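Local coordinates for RIM-binding protein, isoform F (Drosophila melanogaster, PDB 6Q9M) that probably acts as an active-zone scaffold that couples synaptic vesicle recruitment to release sites, and contains a central array of fibronectin type III domains, at residues Ser127-Val135 and Thr142-Ile152. Numbering follows the deposited sequence.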
loop_
_atom_site.group_PDB
_atom_site.type_symbol
_atom_site.label_atom_id
_atom_site.label_comp_id
_atom_site.label_asym_id
_atom_site.label_seq_id
_atom_site.Cartn_x
_atom_site.Cartn_y
_atom_site.Cartn_z
ATOM N N SER A 127 -12.656 -4.613 -7.068
ATOM C CA SER A 127 -11.538 -5.370 -7.614
ATOM C C SER A 127 -11.921 -6.208 -8.823
ATOM O O SER A 127 -11.111 -7.025 -9.269
ATOM C CB SER A 127 -10.936 -6.253 -6.530
ATOM O OG SER A 127 -11.947 -7.082 -6.003
ATOM N N ASN A 128 -13.132 -6.029 -9.352
ATOM C CA ASN A 128 -13.510 -6.605 -10.635
ATOM C C ASN A 128 -13.034 -5.765 -11.812
ATOM O O ASN A 128 -13.135 -6.222 -12.951
ATOM C CB ASN A 128 -15.034 -6.762 -10.742
ATOM C CG ASN A 128 -15.612 -7.740 -9.722
ATOM O OD1 ASN A 128 -15.150 -8.874 -9.585
ATOM N ND2 ASN A 128 -16.652 -7.307 -9.027
ATOM N N HIS A 129 -12.536 -4.556 -11.568
ATOM C CA HIS A 129 -12.127 -3.646 -12.630
ATOM C C HIS A 129 -10.667 -3.845 -13.000
ATOM O O HIS A 129 -9.821 -4.118 -12.146
ATOM C CB HIS A 129 -12.312 -2.185 -12.208
ATOM C CG HIS A 129 -13.738 -1.753 -12.130
ATOM N ND1 HIS A 129 -14.663 -2.386 -11.331
ATOM C CD2 HIS A 129 -14.396 -0.743 -12.744
ATOM C CE1 HIS A 129 -15.833 -1.789 -11.462
ATOM N NE2 HIS A 129 -15.697 -0.787 -12.311
ATOM N N GLN A 130 -10.366 -3.630 -14.275
ATOM C CA GLN A 130 -8.982 -3.412 -14.658
ATOM C C GLN A 130 -8.508 -2.062 -14.133
ATOM O O GLN A 130 -9.289 -1.117 -13.977
ATOM C CB GLN A 130 -8.831 -3.467 -16.172
ATOM C CG GLN A 130 -9.273 -4.776 -16.782
ATOM C CD GLN A 130 -8.949 -4.843 -18.258
ATOM O OE1 GLN A 130 -7.903 -5.358 -18.659
ATOM N NE2 GLN A 130 -9.838 -4.308 -19.078
ATOM N N HIS A 131 -7.211 -1.966 -13.876
ATOM C CA HIS A 131 -6.637 -0.723 -13.403
ATOM C C HIS A 131 -5.464 -0.335 -14.288
ATOM O O HIS A 131 -4.753 -1.193 -14.819
ATOM C CB HIS A 131 -6.215 -0.829 -11.945
ATOM C CG HIS A 131 -7.368 -0.978 -11.007
ATOM N ND1 HIS A 131 -8.123 0.095 -10.577
ATOM C CD2 HIS A 131 -7.912 -2.076 -10.434
ATOM C CE1 HIS A 131 -9.071 -0.336 -9.764
ATOM N NE2 HIS A 131 -8.968 -1.649 -9.665
ATOM N N VAL A 132 -5.277 0.977 -14.434
ATOM C CA VAL A 132 -4.260 1.556 -15.298
ATOM C C VAL A 132 -3.275 2.306 -14.419
ATOM O O VAL A 132 -3.670 3.201 -13.661
ATOM C CB VAL A 132 -4.884 2.498 -16.341
ATOM C CG1 VAL A 132 -3.824 3.321 -17.005
ATOM C CG2 VAL A 132 -5.647 1.712 -17.388
ATOM N N VAL A 133 -1.998 1.957 -14.530
ATOM C CA VAL A 133 -0.930 2.625 -13.793
ATOM C C VAL A 133 -0.317 3.696 -14.693
ATOM O O VAL A 133 -0.007 3.440 -15.864
ATOM C CB VAL A 133 0.127 1.622 -13.316
ATOM C CG1 VAL A 133 1.168 2.317 -12.464
ATOM C CG2 VAL A 133 -0.548 0.471 -12.553
ATOM N N CYS A 134 -0.200 4.910 -14.162
ATOM C CA CYS A 134 0.289 6.064 -14.896
ATOM C C CYS A 134 1.444 6.674 -14.122
ATOM O O CYS A 134 1.318 6.938 -12.919
ATOM C CB CYS A 134 -0.825 7.092 -15.106
ATOM S SG CYS A 134 -2.104 6.552 -16.275
ATOM N N VAL A 135 2.564 6.888 -14.803
ATOM C CA VAL A 135 3.731 7.527 -14.211
ATOM C C VAL A 135 3.914 8.855 -14.923
ATOM O O VAL A 135 4.013 8.892 -16.155
ATOM C CB VAL A 135 4.982 6.646 -14.333
ATOM C CG1 VAL A 135 6.101 7.166 -13.434
ATOM C CG2 VAL A 135 4.645 5.212 -13.977
ATOM N N THR A 142 -1.679 -1.633 -18.074
ATOM C CA THR A 142 -3.038 -1.985 -17.683
ATOM C C THR A 142 -3.019 -3.349 -17.001
ATOM O O THR A 142 -2.446 -4.308 -17.533
ATOM C CB THR A 142 -3.958 -1.995 -18.899
ATOM O OG1 THR A 142 -3.947 -0.694 -19.496
ATOM C CG2 THR A 142 -5.377 -2.348 -18.496
ATOM N N VAL A 143 -3.647 -3.438 -15.832
ATOM C CA VAL A 143 -3.500 -4.591 -14.950
ATOM C C VAL A 143 -4.856 -5.266 -14.765
ATOM O O VAL A 143 -5.891 -4.597 -14.673
ATOM C CB VAL A 143 -2.867 -4.184 -13.597
ATOM C CG1 VAL A 143 -3.900 -3.699 -12.619
ATOM C CG2 VAL A 143 -2.098 -5.342 -13.026
ATOM N N LYS A 144 -4.845 -6.597 -14.737
ATOM C CA LYS A 144 -6.070 -7.364 -14.782
ATOM C C LYS A 144 -6.802 -7.300 -13.439
ATOM O O LYS A 144 -6.190 -7.018 -12.404
ATOM C CB LYS A 144 -5.757 -8.821 -15.170
ATOM C CG LYS A 144 -4.704 -9.496 -14.301
ATOM C CD LYS A 144 -4.409 -10.936 -14.762
ATOM C CE LYS A 144 -3.823 -11.775 -13.624
ATOM N NZ LYS A 144 -3.834 -13.241 -13.894
ATOM N N PRO A 145 -8.112 -7.598 -13.429
ATOM C CA PRO A 145 -8.868 -7.556 -12.170
ATOM C C PRO A 145 -8.262 -8.492 -11.135
ATOM O O PRO A 145 -7.710 -9.546 -11.463
ATOM C CB PRO A 145 -10.278 -8.029 -12.573
ATOM C CG PRO A 145 -10.277 -8.174 -14.075
ATOM C CD PRO A 145 -8.877 -8.249 -14.521
ATOM N N GLY A 146 -8.399 -8.117 -9.867
ATOM C CA GLY A 146 -7.802 -8.881 -8.795
ATOM C C GLY A 146 -6.358 -8.537 -8.524
ATOM O O GLY A 146 -5.799 -9.016 -7.528
ATOM N N MET A 147 -5.728 -7.737 -9.376
ATOM C CA MET A 147 -4.346 -7.319 -9.179
ATOM C C MET A 147 -4.320 -5.940 -8.548
ATOM O O MET A 147 -5.019 -5.032 -9.009
ATOM C CB MET A 147 -3.584 -7.279 -10.498
ATOM C CG MET A 147 -2.113 -7.526 -10.305
ATOM S SD MET A 147 -1.769 -9.272 -10.523
ATOM C CE MET A 147 -1.433 -9.314 -12.285
ATOM N N TYR A 148 -3.508 -5.784 -7.497
ATOM C CA TYR A 148 -3.414 -4.538 -6.740
ATOM C C TYR A 148 -1.971 -4.088 -6.552
ATOM O O TYR A 148 -1.708 -3.190 -5.744
ATOM C CB TYR A 148 -4.075 -4.697 -5.367
ATOM C CG TYR A 148 -3.506 -5.850 -4.574
ATOM C CD1 TYR A 148 -3.953 -7.150 -4.779
ATOM C CD2 TYR A 148 -2.510 -5.643 -3.630
ATOM C CE1 TYR A 148 -3.433 -8.217 -4.055
ATOM C CE2 TYR A 148 -1.978 -6.719 -2.886
ATOM C CZ TYR A 148 -2.445 -7.996 -3.112
ATOM O OH TYR A 148 -1.927 -9.069 -2.396
ATOM N N ARG A 149 -1.031 -4.707 -7.250
ATOM C CA ARG A 149 0.376 -4.354 -7.183
ATOM C C ARG A 149 0.932 -4.429 -8.588
ATOM O O ARG A 149 0.493 -5.258 -9.395
ATOM C CB ARG A 149 1.190 -5.312 -6.292
ATOM C CG ARG A 149 1.064 -5.109 -4.798
ATOM C CD ARG A 149 2.281 -5.716 -4.070
ATOM N NE ARG A 149 1.919 -6.554 -2.929
ATOM C CZ ARG A 149 1.455 -6.099 -1.764
ATOM N NH1 ARG A 149 1.280 -4.796 -1.588
ATOM N NH2 ARG A 149 1.150 -6.947 -0.776
ATOM N N HIS A 150 1.921 -3.587 -8.863
ATOM C CA HIS A 150 2.642 -3.707 -10.124
ATOM C C HIS A 150 3.986 -3.007 -10.031
ATOM O O HIS A 150 4.063 -1.865 -9.564
ATOM C CB HIS A 150 1.849 -3.124 -11.285
ATOM C CG HIS A 150 2.561 -3.255 -12.581
ATOM N ND1 HIS A 150 2.690 -4.462 -13.228
ATOM C CD2 HIS A 150 3.236 -2.349 -13.327
ATOM C CE1 HIS A 150 3.391 -4.295 -14.332
ATOM N NE2 HIS A 150 3.752 -3.028 -14.402
ATOM N N THR A 151 5.027 -3.676 -10.504
ATOM C CA THR A 151 6.349 -3.073 -10.569
ATOM C C THR A 151 6.478 -2.198 -11.812
ATOM O O THR A 151 6.228 -2.662 -12.928
ATOM C CB THR A 151 7.420 -4.157 -10.588
ATOM O OG1 THR A 151 7.305 -4.965 -9.409
ATOM C CG2 THR A 151 8.792 -3.508 -10.641
ATOM N N ILE A 152 6.845 -0.928 -11.622
ATOM C CA ILE A 152 7.168 -0.030 -12.730
ATOM C C ILE A 152 8.679 0.013 -12.901
ATOM O O ILE A 152 9.425 0.053 -11.914
ATOM C CB ILE A 152 6.595 1.387 -12.520
ATOM C CG1 ILE A 152 6.952 1.933 -11.131
ATOM C CG2 ILE A 152 5.081 1.399 -12.785
ATOM C CD1 ILE A 152 6.749 3.448 -10.991
#
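His131 and Val143 form an antiparallel hydrogen-bonded pair at the open end of a beta hairpin. Val143 N gives its hydrogen to His131 O at 2.7 Å, and His131 N returns a bond to Val143 O at 3.0 Å. Val143 CG1 stands between its own backbone N and carbonyl carbon (chi1 86°). There it packs on His131 CB, at 3.7 Å. Val132 and Thr142 are the next, non-hydrogen-bonded pair, with side chains on the other face of the sheet. With chi1 at -59°, Thr142 OG1 lies beside its backbone N and meets Val132 CG2 at 3.6 Å. This sends Thr142 CG2 toward Gln130 OE1. Gln130 runs side by side with the Pro145 ring. Lys144 to Met147 form a type II turn with Pro145 in second place. Pro145 CB lies 3.4 Å from Asn128 O, and Gly146 N donates to Ser127 O at 3.0 Å with a bent N-H...O angle of 130°. Past the turn, Ile152 of strand 149-152 faces strand 131-135. Its CG2 touches Val133 CG1 and Val135 CG2, both at 4.0 Å. Strand 149-152 pairs with strand 118-123, so these contacts join the two sheets of the fibronectin type III sandwich. Trp122 of strand 118-123 packs on Val133 and Val143 and meets the His131 ring edge-to-face. Strand 160-167 flanks strand 131-135 on the side opposite strand 138-143.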